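Side-chain contact in VP1 (New Jersey polyomavirus-2013, PDB 6Y5Y), which forms the pentamers of the polyomavirus capsid and binds sialylated glycans such as 3'-sialyllactose, consistent with a role in attachment to host cells: residues A37-E42 with M106-V111. Sequence-based numbering, arbitrary orientation.
Sequences ATTEIE and MMWEAV. With MG (magnesium ion), chain B.
Trp108 lays one face of its six-membered ring against the methyl of Thr39, joining strands 104-117 and 28-45 of the antiparallel beta framework of the polyomavirus VP1 coat protein. Both strands pair with strand 291-310, but no hydrogen bond links residues 37-42 directly to 106-111, and this small patch is made by the indole against the Thr39 side chain and the backbone of Ala37 and Thr38. Thr39 CG2 stands 3.9 Å from the centroid of the ring and 16° off its normal, a CH-pi contact over one face, with CZ3 and CH2 the ring atoms nearest to it. With chi1 at -160° the Thr39 hydroxyl points away from the backbone N, and CG2, set between N and the carbonyl carbon, is turned onto the indole. Ala37 O approaches the same outer rim obliquely, 3.6 Å from Trp108 CZ3. The five-membered ring is held through NE1, hydrogen-bonded to Pro94 O, while Leu93, Leu96 and Lys306 also touch the side chain. Farther along strand 28-45, Glu42 carries an extended side chain that also touches Ser226 of a neighbouring subunit. Glu42 OE2 binds the magnesium ion at 2.5 Å and is hydrogen-bonded to Tyr299 OH.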
loop_
_atom_site.group_PDB
_atom_site.type_symbol
_atom_site.label_atom_id
_atom_site.label_comp_id
_atom_site.label_asym_id
_atom_site.label_seq_id
_atom_site.Cartn_x
_atom_site.Cartn_y
_atom_site.Cartn_z
ATOM N N ALA D 37 -39.579 14.094 5.562
ATOM C CA ALA D 37 -39.373 12.938 4.700
ATOM C C ALA D 37 -38.087 12.170 4.995
ATOM O O ALA D 37 -37.926 11.058 4.485
ATOM C CB ALA D 37 -39.378 13.368 3.231
ATOM N N THR D 38 -37.171 12.721 5.786
ATOM C CA THR D 38 -35.939 12.026 6.135
ATOM C C THR D 38 -35.846 11.843 7.643
ATOM O O THR D 38 -36.522 12.526 8.415
ATOM C CB THR D 38 -34.699 12.780 5.636
ATOM O OG1 THR D 38 -34.427 13.883 6.509
ATOM C CG2 THR D 38 -34.917 13.304 4.222
ATOM N N THR D 39 -35.002 10.895 8.051
ATOM C CA THR D 39 -34.680 10.677 9.455
ATOM C C THR D 39 -33.261 10.132 9.552
ATOM O O THR D 39 -32.691 9.651 8.569
ATOM C CB THR D 39 -35.675 9.723 10.137
ATOM O OG1 THR D 39 -35.598 9.902 11.557
ATOM C CG2 THR D 39 -35.356 8.263 9.811
ATOM N N GLU D 40 -32.685 10.227 10.751
ATOM C CA GLU D 40 -31.330 9.760 11.004
ATOM C C GLU D 40 -31.326 8.832 12.207
ATOM O O GLU D 40 -32.071 9.047 13.166
ATOM C CB GLU D 40 -30.367 10.920 11.257
ATOM C CG GLU D 40 -30.032 11.713 10.016
ATOM C CD GLU D 40 -28.890 12.676 10.242
ATOM O OE1 GLU D 40 -28.481 12.841 11.411
ATOM O OE2 GLU D 40 -28.400 13.265 9.253
ATOM N N ILE D 41 -30.473 7.811 12.149
ATOM C CA ILE D 41 -30.372 6.787 13.184
ATOM C C ILE D 41 -28.911 6.661 13.592
ATOM O O ILE D 41 -28.037 6.519 12.730
ATOM C CB ILE D 41 -30.909 5.429 12.688
ATOM C CG1 ILE D 41 -32.370 5.561 12.248
ATOM C CG2 ILE D 41 -30.766 4.367 13.753
ATOM C CD1 ILE D 41 -33.271 6.105 13.325
ATOM N N GLU D 42 -28.648 6.704 14.899
ATOM C CA GLU D 42 -27.309 6.505 15.437
ATOM C C GLU D 42 -27.312 5.319 16.388
ATOM O O GLU D 42 -28.302 5.076 17.087
ATOM C CB GLU D 42 -26.814 7.737 16.185
ATOM C CG GLU D 42 -26.607 8.963 15.323
ATOM C CD GLU D 42 -26.197 10.164 16.150
ATOM O OE1 GLU D 42 -27.092 10.809 16.744
ATOM O OE2 GLU D 42 -24.978 10.455 16.216
ATOM N N MET D 106 -45.348 3.120 2.049
ATOM C CA MET D 106 -44.079 3.812 2.165
ATOM C C MET D 106 -43.100 2.945 2.944
ATOM O O MET D 106 -43.487 2.211 3.862
ATOM C CB MET D 106 -44.248 5.170 2.847
ATOM C CG MET D 106 -44.930 6.213 1.957
ATOM S SD MET D 106 -44.872 7.843 2.711
ATOM C CE MET D 106 -45.810 7.551 4.215
ATOM N N MET D 107 -41.826 3.022 2.559
ATOM C CA MET D 107 -40.750 2.352 3.274
ATOM C C MET D 107 -39.602 3.325 3.486
ATOM O O MET D 107 -39.316 4.159 2.622
ATOM C CB MET D 107 -40.240 1.115 2.518
ATOM C CG MET D 107 -41.268 0.011 2.334
ATOM S SD MET D 107 -40.641 -1.411 1.414
ATOM C CE MET D 107 -39.643 -2.209 2.658
ATOM N N TRP D 108 -38.939 3.199 4.633
ATOM C CA TRP D 108 -37.697 3.922 4.864
ATOM C C TRP D 108 -36.608 3.369 3.956
ATOM O O TRP D 108 -36.425 2.151 3.862
ATOM C CB TRP D 108 -37.276 3.808 6.330
ATOM C CG TRP D 108 -38.126 4.638 7.240
ATOM C CD1 TRP D 108 -39.018 4.185 8.166
ATOM C CD2 TRP D 108 -38.172 6.068 7.300
ATOM N NE1 TRP D 108 -39.613 5.248 8.808
ATOM C CE2 TRP D 108 -39.111 6.414 8.293
ATOM C CE3 TRP D 108 -37.506 7.090 6.615
ATOM C CZ2 TRP D 108 -39.406 7.736 8.613
ATOM C CZ3 TRP D 108 -37.795 8.406 6.936
ATOM C CH2 TRP D 108 -38.740 8.718 7.927
ATOM N N GLU D 109 -35.906 4.267 3.272
ATOM C CA GLU D 109 -34.848 3.922 2.331
ATOM C C GLU D 109 -33.537 4.458 2.880
ATOM O O GLU D 109 -33.391 5.671 3.063
ATOM C CB GLU D 109 -35.123 4.522 0.947
ATOM C CG GLU D 109 -33.974 4.324 -0.042
ATOM C CD GLU D 109 -34.224 5.037 -1.369
ATOM O OE1 GLU D 109 -35.212 5.801 -1.470
ATOM O OE2 GLU D 109 -33.430 4.827 -2.304
ATOM N N ALA D 110 -32.592 3.562 3.148
ATOM C CA ALA D 110 -31.291 3.963 3.673
ATOM C C ALA D 110 -30.461 4.564 2.544
ATOM O O ALA D 110 -30.188 3.894 1.539
ATOM C CB ALA D 110 -30.578 2.766 4.303
ATOM N N VAL D 111 -30.066 5.824 2.707
ATOM C CA VAL D 111 -29.409 6.578 1.650
ATOM C C VAL D 111 -27.899 6.632 1.843
ATOM O O VAL D 111 -27.139 6.492 0.884
ATOM C CB VAL D 111 -30.017 7.996 1.577
ATOM C CG1 VAL D 111 -29.180 8.892 0.695
ATOM C CG2 VAL D 111 -31.438 7.907 1.054
HETATM MG MG MG B . -24.511 12.846 16.509
#